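Local atomic coordinates of chemotaxis protein CheX (Vibrio vulnificus, PDB entry 6VPW), a protein that probably acts in bacterial chemotaxis signalling as a CheX-type phosphatase that removes the phosphoryl group from the response regulator CheY. Residues Lys31-Lys36 / Ile136-Phe141; Glu65-Glu70 / Phe141-Gly146. All blocks are in the same frame, centred on the assembly; numbering follows the deposited sequence.

Contact 1: residues Lys31-Lys36 / Ile136-Phe141; sequences KPRIKK and IIIMPF
R33 and I138 face each other as a hydrogen-bonded antiparallel pair, and both backbone bonds between them form: R33 N to I138 O at 3.1 Å, and I138 N to R33 O at 2.9 Å. One residue on, I34 and I137 make the non-hydrogen-bonded pair, and beyond it K35 N donates to I136 O at 2.9 Å. That carbonyl also receives the CA of I34, just as the CA of P32 leans on I138 O at 3.4 Å, so the acceptors are shared between N-H and CA-H donors. P32, a proline with no N-H to give, lies beside M139, and the strand pairing carries on past it, P140 bonding to Q30.

This is the edge of the six-stranded antiparallel sheet of the CheC-like fold: strand 28-34 is outermost within the chain, and 137-142 separates it from 148-154.

Among the side chains, R33 and I138 run side by side on one face. I138 has CG1 anti to its backbone N (chi1 -178°), which leaves CG2 between N and the carbonyl carbon. There I138 CG2 meets R33 CG and lies 3.9 Å from K35 CB. Farther out the R33 guanidinium comes up obliquely to P140, with NH1 3.6 Å from P140 CG. On the other face P32 CB touches M139 CG at 4.1 Å and also I137 CG2, while L12 of helix 8-23 packs on both P32 and M139. The I34 and I137 side chains cross obliquely, with I34 CG1 4.1 Å from I137 CD1.

The charged ends find partners beyond the two strands. R33 NH2 forms a salt bridge with E38, and the extended chain of K35 carries NZ to E151 on strand 148-154, reaching past the intervening strand.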
loop_
_atom_site.group_PDB
_atom_site.type_symbol
_atom_site.label_atom_id
_atom_site.label_comp_id
_atom_site.label_asym_id
_atom_site.label_seq_id
_atom_site.Cartn_x
_atom_site.Cartn_y
_atom_site.Cartn_z
ATOM N N LYS A 31 21.626 -7.211 -7.242
ATOM C CA LYS A 31 22.181 -6.185 -6.318
ATOM C C LYS A 31 21.141 -5.096 -6.058
ATOM O O LYS A 31 20.600 -4.505 -6.998
ATOM C CB LYS A 31 23.464 -5.587 -6.910
ATOM C CG LYS A 31 24.079 -4.454 -6.099
ATOM C CD LYS A 31 25.460 -4.031 -6.571
ATOM C CE LYS A 31 26.510 -5.099 -6.344
ATOM N NZ LYS A 31 27.867 -4.612 -6.683
ATOM N N PRO A 32 20.791 -4.809 -4.781
ATOM C CA PRO A 32 19.858 -3.723 -4.484
ATOM C C PRO A 32 20.453 -2.396 -4.970
ATOM O O PRO A 32 21.650 -2.311 -5.115
ATOM C CB PRO A 32 19.700 -3.755 -2.959
ATOM C CG PRO A 32 20.057 -5.186 -2.603
ATOM C CD PRO A 32 21.175 -5.549 -3.567
ATOM N N ARG A 33 19.599 -1.406 -5.213
ATOM C CA ARG A 33 20.094 -0.098 -5.704
ATOM C C ARG A 33 19.031 0.970 -5.425
ATOM O O ARG A 33 17.874 0.607 -5.050
ATOM C CB ARG A 33 20.455 -0.219 -7.191
ATOM C CG ARG A 33 19.360 -0.841 -8.050
ATOM C CD ARG A 33 19.626 -0.827 -9.551
ATOM N NE ARG A 33 18.415 -1.235 -10.264
ATOM C CZ ARG A 33 18.101 -2.484 -10.614
ATOM N NH1 ARG A 33 18.921 -3.489 -10.350
ATOM N NH2 ARG A 33 16.961 -2.724 -11.239
ATOM N N ILE A 34 19.431 2.238 -5.524
ATOM C CA ILE A 34 18.465 3.356 -5.364
ATOM C C ILE A 34 17.593 3.330 -6.611
ATOM O O ILE A 34 18.159 3.323 -7.723
ATOM C CB ILE A 34 19.170 4.714 -5.172
ATOM C CG1 ILE A 34 20.010 4.731 -3.889
ATOM C CG2 ILE A 34 18.150 5.848 -5.201
ATOM C CD1 ILE A 34 20.830 5.988 -3.698
ATOM N N LYS A 35 16.274 3.250 -6.421
ATOM C CA LYS A 35 15.354 3.229 -7.578
ATOM C C LYS A 35 15.463 4.589 -8.261
ATOM O O LYS A 35 15.642 5.596 -7.548
ATOM C CB LYS A 35 13.925 2.917 -7.132
ATOM C CG LYS A 35 12.900 2.811 -8.252
ATOM C CD LYS A 35 11.551 2.367 -7.746
ATOM C CE LYS A 35 10.471 2.321 -8.805
ATOM N NZ LYS A 35 9.194 1.821 -8.234
ATOM N N LYS A 36 15.424 4.592 -9.587
ATOM C CA LYS A 36 15.488 5.868 -10.337
ATOM C C LYS A 36 14.259 5.906 -11.247
ATOM O O LYS A 36 13.140 5.930 -10.696
ATOM C CB LYS A 36 16.834 5.990 -11.058
ATOM C CG LYS A 36 18.042 5.971 -10.135
ATOM C CD LYS A 36 19.355 6.226 -10.844
ATOM C CE LYS A 36 20.561 5.946 -9.974
ATOM N NZ LYS A 36 20.648 4.511 -9.614
ATOM N N ILE A 136 14.554 5.666 -1.693
ATOM C CA ILE A 136 13.740 4.467 -2.058
ATOM C C ILE A 136 14.701 3.406 -2.597
ATOM O O ILE A 136 15.311 3.644 -3.663
ATOM C CB ILE A 136 12.634 4.790 -3.077
ATOM C CG1 ILE A 136 11.704 5.897 -2.564
ATOM C CG2 ILE A 136 11.873 3.515 -3.428
ATOM C CD1 ILE A 136 10.781 6.454 -3.610
ATOM N N ILE A 137 14.809 2.283 -1.888
ATOM C CA ILE A 137 15.702 1.158 -2.290
ATOM C C ILE A 137 14.845 0.085 -2.966
ATOM O O ILE A 137 13.766 -0.255 -2.413
ATOM C CB ILE A 137 16.439 0.583 -1.065
ATOM C CG1 ILE A 137 17.202 1.656 -0.277
ATOM C CG2 ILE A 137 17.348 -0.565 -1.486
ATOM C CD1 ILE A 137 18.304 2.318 -1.053
ATOM N N ILE A 138 15.270 -0.377 -4.142
ATOM C CA ILE A 138 14.565 -1.489 -4.836
ATOM C C ILE A 138 15.505 -2.693 -4.783
ATOM O O ILE A 138 16.702 -2.507 -5.020
ATOM C CB ILE A 138 14.142 -1.138 -6.278
ATOM C CG1 ILE A 138 13.373 -2.294 -6.928
ATOM C CG2 ILE A 138 15.341 -0.722 -7.124
ATOM C CD1 ILE A 138 12.725 -1.941 -8.253
ATOM N N MET A 139 14.971 -3.859 -4.426
ATOM C CA MET A 139 15.767 -5.105 -4.341
ATOM C C MET A 139 15.139 -6.090 -5.321
ATOM O O MET A 139 14.102 -6.678 -5.015
ATOM C CB MET A 139 15.732 -5.667 -2.914
ATOM C CG MET A 139 15.881 -4.582 -1.832
ATOM S SD MET A 139 15.698 -5.208 -0.138
ATOM C CE MET A 139 15.321 -3.682 0.720
ATOM N N PRO A 140 15.657 -6.209 -6.566
ATOM C CA PRO A 140 15.099 -7.149 -7.535
ATOM C C PRO A 140 15.439 -8.613 -7.223
ATOM O O PRO A 140 16.492 -8.888 -6.650
ATOM C CB PRO A 140 15.727 -6.767 -8.893
ATOM C CG PRO A 140 16.525 -5.484 -8.632
ATOM C CD PRO A 140 16.759 -5.418 -7.133
ATOM N N PHE A 141 14.566 -9.517 -7.666
ATOM C CA PHE A 141 14.762 -10.976 -7.489
ATOM C C PHE A 141 14.291 -11.689 -8.753
ATOM O O PHE A 141 13.390 -11.170 -9.463
ATOM C CB PHE A 141 13.979 -11.522 -6.294
ATOM C CG PHE A 141 14.382 -10.986 -4.944
ATOM C CD1 PHE A 141 13.792 -9.842 -4.434
ATOM C CD2 PHE A 141 15.320 -11.649 -4.168
ATOM C CE1 PHE A 141 14.146 -9.360 -3.183
ATOM C CE2 PHE A 141 15.666 -11.171 -2.914
ATOM C CZ PHE A 141 15.080 -10.029 -2.424
#

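Contact 2: residues Glu65-Glu70 / Phe141-Gly146; sequences EGLALE and FSSQWG
A carboxylate-on-indole stack between E70 and W145 dominates this surface contact, in which the first turns of helix 65-76 meet the turn that follows strand 137-142. The E70 carboxylate lies over one face of the W145 ring with the two planes only 6° apart, and OE1 sits 3.4 Å from W145 CD1. Its aliphatic part joins in: E70 CG stands 3.6 Å from the centroid of the five-membered ring, 10° off the normal, a CH-pi contact. The bend of the glutamate at chi2 (71°) turns CD back across the indole, within 3.4 Å of W145 NE1. On the opposite face Q144 CG rests above the ring centre, so the indole is held between two side chains. E70 OE1 also has a long, weak ion pair with R79, and L25 touches both E70 and W145.

The turn itself is a type I beta turn from S143 to G146, part of the connection between the neighbouring antiparallel strands 137-142 and 148-154. S143 OG stabilises it twice over, donating to G146 O at 2.7 Å in the carbonyl plane and on a lone pair, and accepting from W145 N at 3.3 Å to make an ST turn.

No hydrogen bond joins helix and turn. W145 O comes close to L67 N, but at a poor angle, and the CA of G66 approaches the same oxygen at 3.4 Å. With no side chain on G66, the helix backbone itself lies against the W145 carbonyl. L67 adds its own contacts next to this: CD2 lies 3.6 Å from G146 O and CD1 reaches S143 OG, while the same leucine touches A148 at the start of strand 148-154.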
loop_
_atom_site.group_PDB
_atom_site.type_symbol
_atom_site.label_atom_id
_atom_site.label_comp_id
_atom_site.label_asym_id
_atom_site.label_seq_id
_atom_site.Cartn_x
_atom_site.Cartn_y
_atom_site.Cartn_z
ATOM N N GLU A 65 2.832 -12.980 -11.678
ATOM C CA GLU A 65 1.763 -13.986 -11.433
ATOM C C GLU A 65 2.366 -15.391 -11.380
ATOM O O GLU A 65 2.026 -16.140 -10.439
ATOM C CB GLU A 65 0.683 -13.895 -12.517
ATOM C CG GLU A 65 -0.418 -14.926 -12.374
ATOM C CD GLU A 65 -1.635 -14.657 -13.244
ATOM O OE1 GLU A 65 -2.610 -15.427 -13.148
ATOM O OE2 GLU A 65 -1.609 -13.669 -13.999
ATOM N N GLY A 66 3.233 -15.723 -12.343
ATOM C CA GLY A 66 3.840 -17.066 -12.418
ATOM C C GLY A 66 4.515 -17.449 -11.113
ATOM O O GLY A 66 4.331 -18.595 -10.652
ATOM N N LEU A 67 5.251 -16.509 -10.522
ATOM C CA LEU A 67 6.000 -16.754 -9.262
ATOM C C LEU A 67 5.025 -16.906 -8.090
ATOM O O LEU A 67 5.188 -17.854 -7.288
ATOM C CB LEU A 67 6.971 -15.592 -9.050
ATOM C CG LEU A 67 7.742 -15.611 -7.734
ATOM C CD1 LEU A 67 8.423 -16.951 -7.528
ATOM C CD2 LEU A 67 8.749 -14.480 -7.694
ATOM N N ALA A 68 4.059 -15.996 -7.990
ATOM C CA ALA A 68 3.010 -16.087 -6.955
ATOM C C ALA A 68 2.311 -17.455 -7.037
ATOM O O ALA A 68 2.118 -18.092 -5.977
ATOM C CB ALA A 68 2.028 -14.950 -7.143
ATOM N N LEU A 69 1.917 -17.887 -8.240
ATOM C CA LEU A 69 1.232 -19.199 -8.382
ATOM C C LEU A 69 2.193 -20.324 -7.974
ATOM O O LEU A 69 1.722 -21.280 -7.326
ATOM C CB LEU A 69 0.716 -19.372 -9.816
ATOM C CG LEU A 69 -0.423 -18.439 -10.237
ATOM C CD1 LEU A 69 -0.804 -18.659 -11.696
ATOM C CD2 LEU A 69 -1.642 -18.629 -9.354
ATOM N N GLU A 70 3.489 -20.199 -8.285
ATOM C CA GLU A 70 4.455 -21.270 -7.909
ATOM C C GLU A 70 4.575 -21.328 -6.383
ATOM O O GLU A 70 4.551 -22.439 -5.830
ATOM C CB GLU A 70 5.822 -21.048 -8.558
ATOM C CG GLU A 70 6.715 -22.279 -8.534
ATOM C CD GLU A 70 6.292 -23.404 -9.461
ATOM O OE1 GLU A 70 5.452 -23.163 -10.367
ATOM O OE2 GLU A 70 6.773 -24.526 -9.260
ATOM N N PHE A 141 14.566 -9.517 -7.666
ATOM C CA PHE A 141 14.762 -10.976 -7.489
ATOM C C PHE A 141 14.291 -11.689 -8.753
ATOM O O PHE A 141 13.390 -11.170 -9.463
ATOM C CB PHE A 141 13.979 -11.522 -6.294
ATOM C CG PHE A 141 14.382 -10.986 -4.944
ATOM C CD1 PHE A 141 13.792 -9.842 -4.434
ATOM C CD2 PHE A 141 15.320 -11.649 -4.168
ATOM C CE1 PHE A 141 14.146 -9.360 -3.183
ATOM C CE2 PHE A 141 15.666 -11.171 -2.914
ATOM C CZ PHE A 141 15.080 -10.029 -2.424
ATOM N N SER A 142 14.892 -12.851 -9.019
ATOM C CA SER A 142 14.526 -13.633 -10.216
ATOM C C SER A 142 14.363 -15.117 -9.865
ATOM O O SER A 142 14.885 -15.574 -8.816
ATOM C CB SER A 142 15.559 -13.442 -11.285
ATOM O OG SER A 142 16.794 -13.984 -10.868
ATOM N N SER A 143 13.609 -15.812 -10.715
ATOM C CA SER A 143 13.400 -17.275 -10.643
ATOM C C SER A 143 12.912 -17.709 -12.028
ATOM O O SER A 143 12.525 -16.819 -12.835
ATOM C CB SER A 143 12.437 -17.648 -9.561
ATOM O OG SER A 143 11.113 -17.392 -9.972
ATOM N N GLN A 144 12.884 -19.002 -12.301
ATOM C CA GLN A 144 12.453 -19.407 -13.662
ATOM C C GLN A 144 10.944 -19.205 -13.790
ATOM O O GLN A 144 10.466 -19.140 -14.927
ATOM C CB GLN A 144 12.840 -20.855 -13.957
ATOM C CG GLN A 144 12.256 -21.865 -12.990
ATOM C CD GLN A 144 12.427 -23.254 -13.539
ATOM O OE1 GLN A 144 11.721 -23.670 -14.455
ATOM N NE2 GLN A 144 13.355 -23.991 -12.962
ATOM N N TRP A 145 10.251 -19.039 -12.657
ATOM C CA TRP A 145 8.772 -18.920 -12.663
ATOM C C TRP A 145 8.357 -17.451 -12.750
ATOM O O TRP A 145 7.159 -17.190 -12.961
ATOM C CB TRP A 145 8.192 -19.616 -11.432
ATOM C CG TRP A 145 8.649 -21.035 -11.330
ATOM C CD1 TRP A 145 8.217 -22.101 -12.062
ATOM C CD2 TRP A 145 9.680 -21.532 -10.464
ATOM N NE1 TRP A 145 8.904 -23.233 -11.707
ATOM C CE2 TRP A 145 9.805 -22.916 -10.722
ATOM C CE3 TRP A 145 10.491 -20.949 -9.486
ATOM C CZ2 TRP A 145 10.717 -23.717 -10.035
ATOM C CZ3 TRP A 145 11.401 -21.738 -8.820
ATOM C CH2 TRP A 145 11.502 -23.102 -9.085
ATOM N N GLY A 146 9.320 -16.538 -12.640
ATOM C CA GLY A 146 9.017 -15.106 -12.710
ATOM C C GLY A 146 9.827 -14.306 -11.706
ATOM O O GLY A 146 10.500 -14.911 -10.835
#

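Overall arrangement
From the N terminus the chain runs through helix 8-23 into edge strand 28-34, whose end and the residues after it (31-36) form the first half of contact 1. It then builds strands 44-51 and 56-63 and enters helix 65-76, the first half of contact 2. Helix 85-107 and strand 114-123 follow before the chain returns along 136-141, closing the 99-residue loop of contact 1; its continuation, 141-146, closes contact 2 over 70 residues. The two closures cross rather than nest, and they share F141. Their centres are about 18 Å apart: contact 1 ties strand 137-142 to the sheet edge, while the turn after it meets helix 65-76 in contact 2.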